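Local structure of aminotransferase TlmJ (Streptoalloteichus hindustanus, 5UID) at residues S28-G32 with R33-T37; S57-C60 with C61-L65; S245-N248 with D249-S253. The protein probably transfers amino groups with pyridoxal 5'-phosphate as cofactor, as a member of the DegT/DnrJ/EryC1 aminotransferase family. All blocks are in the same frame, centred on the assembly; numbering follows the deposited sequence.

Contact 1 of 3, residues S28-G32 with R33-T37; sequences SGWLG and RGPRT
Trp30 reaches over the short turn that joins helix 16-28 to helix 35-48, a connection that opens with an ST turn at Ser28 and ends with Gly34 at the N-cap of the second helix. Its indole NE1 donates a hydrogen bond to the backbone O of Arg33. This side-chain-to-backbone bridge spans 3.2 Å between Trp30 NE1 and Arg33 O and is fairly straight at the hydrogen, 162°. The oxygen lies near the plane of the indole, at its edge, yet the N-H approaches from above the carbonyl plane and misses the lone pairs. Trp30 gets there because CG stands anti to the backbone N (chi1 -167°), which swings the indole over the chain that follows.

The tight part of the turn is built on glycine. Gly34 CA sits 3.5 Å from Trp30 NE1, where any CB would collide with the indole nitrogen. Pro35 follows at the start of the helix, a place suited to proline because no N-H is required there. Its CD lies 4.2 Å from CD1 of Trp30, a light apolar touch. Leu31, by contrast, turns inward, against Val250 and Phe26 and against Ala185 of the second subunit. Asp249, from another helix, serves the new helix start with both oxygens: OD1 takes Gly34 N and the hydroxyl of Thr37, OD2 takes Arg36 N.

The other side is more open and faces solvent. The long Arg33 chain, bent at chi3, heads away from the indole and touches Ser213 and Ile246. Gly29, with positive phi (75°), lets the chain leave helix 16-28. The ST turn spans this break: Ser28 OG, also bonded to Val25 O, accepts from Trp30 N at 3.2 Å.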
loop_
_atom_site.group_PDB
_atom_site.type_symbol
_atom_site.label_atom_id
_atom_site.label_comp_id
_atom_site.label_asym_id
_atom_site.label_seq_id
_atom_site.Cartn_x
_atom_site.Cartn_y
_atom_site.Cartn_z
ATOM N N SER A 28 -6.842 -2.814 21.458
ATOM C CA SER A 28 -7.652 -3.951 21.036
ATOM C C SER A 28 -6.808 -5.103 20.509
ATOM O O SER A 28 -7.281 -6.244 20.489
ATOM C CB SER A 28 -8.645 -3.528 19.957
ATOM O OG SER A 28 -7.992 -3.403 18.704
ATOM N N GLY A 29 -5.581 -4.833 20.071
ATOM C CA GLY A 29 -4.734 -5.858 19.508
ATOM C C GLY A 29 -5.092 -6.295 18.105
ATOM O O GLY A 29 -4.415 -7.177 17.560
ATOM N N TRP A 30 -6.129 -5.719 17.500
ATOM C CA TRP A 30 -6.528 -6.038 16.130
ATOM C C TRP A 30 -6.253 -4.808 15.271
ATOM O O TRP A 30 -7.067 -3.883 15.215
ATOM C CB TRP A 30 -7.994 -6.452 16.056
ATOM C CG TRP A 30 -8.358 -7.071 14.737
ATOM C CD1 TRP A 30 -8.765 -6.419 13.609
ATOM C CD2 TRP A 30 -8.332 -8.466 14.406
ATOM N NE1 TRP A 30 -9.000 -7.322 12.599
ATOM C CE2 TRP A 30 -8.742 -8.585 13.063
ATOM C CE3 TRP A 30 -8.006 -9.626 15.117
ATOM C CZ2 TRP A 30 -8.834 -9.817 12.416
ATOM C CZ3 TRP A 30 -8.099 -10.849 14.473
ATOM C CH2 TRP A 30 -8.510 -10.934 13.136
ATOM N N LEU A 31 -5.099 -4.802 14.605
ATOM C CA LEU A 31 -4.680 -3.649 13.822
ATOM C C LEU A 31 -4.948 -3.804 12.331
ATOM O O LEU A 31 -5.043 -2.793 11.628
ATOM C CB LEU A 31 -3.187 -3.367 14.047
ATOM C CG LEU A 31 -2.771 -2.583 15.301
ATOM C CD1 LEU A 31 -3.184 -3.277 16.593
ATOM C CD2 LEU A 31 -1.271 -2.328 15.299
ATOM N N GLY A 32 -5.082 -5.031 11.835
ATOM C CA GLY A 32 -5.372 -5.262 10.435
ATOM C C GLY A 32 -6.816 -4.945 10.099
ATOM O O GLY A 32 -7.582 -4.427 10.913
ATOM N N ARG A 33 -7.188 -5.269 8.862
ATOM C CA ARG A 33 -8.557 -5.057 8.407
ATOM C C ARG A 33 -9.539 -5.780 9.320
ATOM O O ARG A 33 -9.475 -7.005 9.468
ATOM C CB ARG A 33 -8.717 -5.538 6.967
ATOM C CG ARG A 33 -8.998 -4.425 5.973
ATOM C CD ARG A 33 -9.305 -4.963 4.581
ATOM N NE ARG A 33 -10.590 -5.654 4.517
ATOM C CZ ARG A 33 -10.731 -6.968 4.376
ATOM N NH1 ARG A 33 -9.662 -7.746 4.278
ATOM N NH2 ARG A 33 -11.942 -7.504 4.327
ATOM N N GLY A 34 -10.441 -5.019 9.938
ATOM C CA GLY A 34 -11.412 -5.577 10.846
ATOM C C GLY A 34 -12.658 -4.725 10.973
ATOM O O GLY A 34 -13.127 -4.113 10.008
ATOM N N PRO A 35 -13.223 -4.672 12.184
ATOM C CA PRO A 35 -14.473 -3.916 12.373
ATOM C C PRO A 35 -14.340 -2.425 12.110
ATOM O O PRO A 35 -15.320 -1.795 11.695
ATOM C CB PRO A 35 -14.836 -4.203 13.838
ATOM C CG PRO A 35 -13.543 -4.589 14.485
ATOM C CD PRO A 35 -12.762 -5.313 13.426
ATOM N N ARG A 36 -13.162 -1.836 12.335
ATOM C CA ARG A 36 -13.007 -0.403 12.094
ATOM C C ARG A 36 -13.026 -0.080 10.605
ATOM O O ARG A 36 -13.531 0.979 10.209
ATOM C CB ARG A 36 -11.716 0.111 12.734
ATOM C CG ARG A 36 -11.532 -0.319 14.180
ATOM C CD ARG A 36 -12.693 0.139 15.049
ATOM N NE ARG A 36 -12.514 1.504 15.531
ATOM C CZ ARG A 36 -12.026 1.813 16.728
ATOM N NH1 ARG A 36 -11.668 0.852 17.569
ATOM N NH2 ARG A 36 -11.897 3.085 17.086
ATOM N N THR A 37 -12.483 -0.970 9.770
ATOM C CA THR A 37 -12.574 -0.776 8.327
ATOM C C THR A 37 -14.021 -0.850 7.854
ATOM O O THR A 37 -14.438 -0.076 6.983
ATOM C CB THR A 37 -11.714 -1.813 7.602
ATOM O OG1 THR A 37 -10.340 -1.624 7.962
ATOM C CG2 THR A 37 -11.860 -1.679 6.085
#

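Contact 2 of 3, residues S57-C60 with C61-L65; sequences SVSC and CTEGL
The N-terminus of helix 61-72, following strand 55-58, forms part of the cofactor phosphate site, and Cys60 caps it through contact with Glu63. The backbone N of Glu63 donates to Cys60 SG over 3.4 Å, at 160°, a length that suits the large sulfur. Cys60 holds SG between its backbone N and carbonyl carbon (chi1 64°), which folds the thiol back over the first turn, 3.7 Å from Glu63 CB. The carbonyl of the same residue opens the helical pattern, since Gly64 N bonds to Cys60 O at 3.0 Å.

Beside the cap, Ser59 OG rests against the aliphatic part of Glu63, 3.5 Å from CB. From there the glutamate bends at chi2 and carries its carboxylate to Arg243, a salt bridge, and to the hydroxyl of Ser245. Gly64, in the first turn of the helix, has its CA 4.3 Å from Val58 CG2; a CB would be crowded by Cys61 O.

The cap takes the N-H of Glu63, while those of Cys61 and Thr62, at the start of the helix, bond to phosphate oxygens of the pyridoxal-phosphate lysine at position 187; the helix dipole probably adds to the hold.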
loop_
_atom_site.group_PDB
_atom_site.type_symbol
_atom_site.label_atom_id
_atom_site.label_comp_id
_atom_site.label_asym_id
_atom_site.label_seq_id
_atom_site.Cartn_x
_atom_site.Cartn_y
_atom_site.Cartn_z
ATOM N N SER A 57 -12.542 -0.308 0.663
ATOM C CA SER A 57 -11.333 0.339 1.153
ATOM C C SER A 57 -10.101 -0.278 0.499
ATOM O O SER A 57 -10.029 -1.494 0.309
ATOM C CB SER A 57 -11.242 0.206 2.674
ATOM O OG SER A 57 -10.047 0.782 3.173
ATOM N N VAL A 58 -9.133 0.572 0.145
ATOM C CA VAL A 58 -7.882 0.136 -0.467
ATOM C C VAL A 58 -6.724 0.892 0.172
ATOM O O VAL A 58 -6.912 1.795 0.989
ATOM C CB VAL A 58 -7.869 0.327 -2.001
ATOM C CG1 VAL A 58 -8.814 -0.665 -2.668
ATOM C CG2 VAL A 58 -8.236 1.757 -2.368
ATOM N N SER A 59 -5.505 0.510 -0.225
ATOM C CA SER A 59 -4.309 1.034 0.428
ATOM C C SER A 59 -4.068 2.498 0.076
ATOM O O SER A 59 -3.579 3.267 0.911
ATOM C CB SER A 59 -3.094 0.188 0.048
ATOM O OG SER A 59 -2.918 0.171 -1.357
ATOM N N CYS A 60 -4.388 2.899 -1.150
ATOM C CA CYS A 60 -4.180 4.274 -1.591
ATOM C C CYS A 60 -4.954 4.482 -2.886
ATOM O O CYS A 60 -5.496 3.538 -3.467
ATOM C CB CYS A 60 -2.693 4.584 -1.783
ATOM S SG CYS A 60 -1.894 3.619 -3.079
ATOM N N CYS A 61 -4.992 5.740 -3.338
ATOM C CA CYS A 61 -5.756 6.064 -4.538
ATOM C C CYS A 61 -5.089 5.508 -5.788
ATOM O O CYS A 61 -5.771 5.006 -6.691
ATOM C CB CYS A 61 -5.935 7.574 -4.659
ATOM S SG CYS A 61 -6.969 8.089 -6.057
ATOM N N THR A 62 -3.761 5.602 -5.867
ATOM C CA THR A 62 -3.045 5.041 -7.009
ATOM C C THR A 62 -3.366 3.563 -7.176
ATOM O O THR A 62 -3.636 3.093 -8.287
ATOM C CB THR A 62 -1.542 5.245 -6.839
ATOM O OG1 THR A 62 -1.263 6.644 -6.702
ATOM C CG2 THR A 62 -0.797 4.690 -8.046
ATOM N N GLU A 63 -3.352 2.817 -6.071
ATOM C CA GLU A 63 -3.705 1.405 -6.130
ATOM C C GLU A 63 -5.151 1.227 -6.569
ATOM O O GLU A 63 -5.467 0.308 -7.332
ATOM C CB GLU A 63 -3.467 0.755 -4.770
ATOM C CG GLU A 63 -3.665 -0.742 -4.762
ATOM C CD GLU A 63 -2.589 -1.484 -5.527
ATOM O OE1 GLU A 63 -1.514 -0.900 -5.777
ATOM O OE2 GLU A 63 -2.820 -2.659 -5.878
ATOM N N GLY A 64 -6.043 2.102 -6.100
ATOM C CA GLY A 64 -7.416 2.068 -6.576
ATOM C C GLY A 64 -7.530 2.352 -8.059
ATOM O O GLY A 64 -8.387 1.782 -8.741
ATOM N N LEU A 65 -6.665 3.224 -8.583
ATOM C CA LEU A 65 -6.678 3.498 -10.017
ATOM C C LEU A 65 -6.155 2.305 -10.811
ATOM O O LEU A 65 -6.733 1.936 -11.841
ATOM C CB LEU A 65 -5.857 4.752 -10.322
ATOM C CG LEU A 65 -6.443 6.094 -9.868
ATOM C CD1 LEU A 65 -5.384 7.183 -9.891
ATOM C CD2 LEU A 65 -7.634 6.494 -10.737
#

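Contact 3 of 3, residues S245-N248 with D249-S253; sequences SISN and DVAAS. With PLP (pyridoxal-5'-phosphate), chain J.
Asn248 and Ala251 meet at the first turn of helix 249-280, where the amide of the asparagine lies across the helix start. OD1 points into the turn and accepts from Ala251 N at 2.9 Å, a nearly straight N-cap bond (166°) whose donor is tilted from the amide carbonyl plane. CG sits between the backbone N and the carbonyl carbon (chi1 57°), which brings OD1 back over the turn. ND2 faces the other way, toward the separately bound pyridoxal phosphate, 3.4 Å from PLP C5A, and donates to Asp193 OD2 of the second subunit. The backbone joins in through Ala252 N, which bonds to Asn248 O at 3.0 Å.

Apolar side chains line the ligand: the methyl of Ala251 stands 3.6 Å from PLP O4A, while Val250 CG1, anti to its backbone N, lies 3.5 Å from PLP C2A. Ser247 OG touches Ala251 CB at 3.7 Å. With an alanine here, the N-H of Ala251 would probably be left without its cap and Asp193 of the second subunit without its amide partner. An amide carries an acceptor and a donor on separate atoms, so one side chain can cap the helix with OD1 and reach the second subunit with ND2.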
loop_
_atom_site.group_PDB
_atom_site.type_symbol
_atom_site.label_atom_id
_atom_site.label_comp_id
_atom_site.label_asym_id
_atom_site.label_seq_id
_atom_site.Cartn_x
_atom_site.Cartn_y
_atom_site.Cartn_z
ATOM N N SER A 245 -3.780 -5.103 -1.545
ATOM C CA SER A 245 -4.175 -3.724 -1.804
ATOM C C SER A 245 -5.143 -3.199 -0.748
ATOM O O SER A 245 -5.936 -2.298 -1.021
ATOM C CB SER A 245 -4.796 -3.609 -3.193
ATOM O OG SER A 245 -3.966 -4.208 -4.173
ATOM N N ILE A 246 -5.087 -3.748 0.458
ATOM C CA ILE A 246 -6.037 -3.411 1.503
ATOM C C ILE A 246 -5.421 -2.378 2.435
ATOM O O ILE A 246 -4.209 -2.147 2.446
ATOM C CB ILE A 246 -6.480 -4.663 2.290
ATOM C CG1 ILE A 246 -5.266 -5.343 2.930
ATOM C CG2 ILE A 246 -7.227 -5.625 1.381
ATOM C CD1 ILE A 246 -5.620 -6.482 3.864
ATOM N N SER A 247 -6.276 -1.742 3.229
ATOM C CA SER A 247 -5.858 -0.855 4.300
ATOM C C SER A 247 -5.953 -1.612 5.625
ATOM O O SER A 247 -6.107 -2.836 5.655
ATOM C CB SER A 247 -6.708 0.417 4.292
ATOM O OG SER A 247 -6.152 1.406 5.140
ATOM N N ASN A 248 -5.863 -0.887 6.740
ATOM C CA ASN A 248 -5.901 -1.511 8.055
ATOM C C ASN A 248 -6.799 -0.703 8.984
ATOM O O ASN A 248 -7.207 0.421 8.673
ATOM C CB ASN A 248 -4.490 -1.664 8.644
ATOM C CG ASN A 248 -3.754 -0.341 8.755
ATOM O OD1 ASN A 248 -4.099 0.508 9.578
ATOM N ND2 ASN A 248 -2.719 -0.170 7.940
ATOM N N ASP A 249 -7.109 -1.296 10.142
ATOM C CA ASP A 249 -8.032 -0.671 11.084
ATOM C C ASP A 249 -7.428 0.535 11.789
ATOM O O ASP A 249 -8.175 1.359 12.326
ATOM C CB ASP A 249 -8.508 -1.686 12.128
ATOM C CG ASP A 249 -9.768 -2.419 11.698
ATOM O OD1 ASP A 249 -10.115 -2.362 10.500
ATOM O OD2 ASP A 249 -10.419 -3.042 12.564
ATOM N N VAL A 250 -6.101 0.656 11.820
ATOM C CA VAL A 250 -5.499 1.858 12.382
ATOM C C VAL A 250 -5.817 3.059 11.502
ATOM O O VAL A 250 -6.305 4.091 11.978
ATOM C CB VAL A 250 -3.983 1.670 12.565
ATOM C CG1 VAL A 250 -3.408 2.807 13.390
ATOM C CG2 VAL A 250 -3.695 0.335 13.223
ATOM N N ALA A 251 -5.568 2.930 10.198
ATOM C CA ALA A 251 -5.898 4.005 9.270
ATOM C C ALA A 251 -7.403 4.232 9.202
ATOM O O ALA A 251 -7.860 5.377 9.125
ATOM C CB ALA A 251 -5.340 3.686 7.883
ATOM N N ALA A 252 -8.189 3.152 9.234
ATOM C CA ALA A 252 -9.638 3.288 9.141
ATOM C C ALA A 252 -10.207 4.036 10.342
ATOM O O ALA A 252 -11.124 4.852 10.193
ATOM C CB ALA A 252 -10.289 1.911 9.007
ATOM N N SER A 253 -9.680 3.770 11.541
ATOM C CA SER A 253 -10.177 4.467 12.724
ATOM C C SER A 253 -9.849 5.954 12.664
ATOM O O SER A 253 -10.641 6.789 13.113
ATOM C CB SER A 253 -9.600 3.841 13.993
ATOM O OG SER A 253 -8.222 4.135 14.135
HETATM N N1 PLP J . -0.772 3.125 10.926
HETATM C C2 PLP J . -1.232 4.377 10.588
HETATM C C2A PLP J . -1.708 5.316 11.652
HETATM C C3 PLP J . -1.253 4.780 9.259
HETATM O O3 PLP J . -1.715 6.031 8.948
HETATM C C4 PLP J . -0.824 3.929 8.246
HETATM C C4A PLP J . -1.446 4.155 6.894
HETATM O O4A PLP J . -2.132 3.296 6.339
HETATM C C5 PLP J . -0.362 2.659 8.600
HETATM C C6 PLP J . -0.341 2.271 9.935
HETATM C C5A PLP J . 0.139 1.672 7.565
HETATM O O4P PLP J . 0.969 2.308 6.618
#

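From the N terminus the chain meets contact 1 first, where residues 28-37 close the turn between helices 16-28 and 35-48. Contact 2 follows at 57-65, where strand 55-58 passes into helix 61-72, and contact 3 comes much later, where the loop after strand 237-238 enters helix 249-280. All three are in series, so none nests within or crosses another, yet they meet in space. Asp249 joins the starts of helices 35-48 and 249-280. Residues 245-247 run beside 57-59, and Thr37 CG2 packs on Ser57 CB. Together they tie strand 55-58, outermost within this chain, to helices 35-48, 61-72 and 249-280, and each also touches the second subunit.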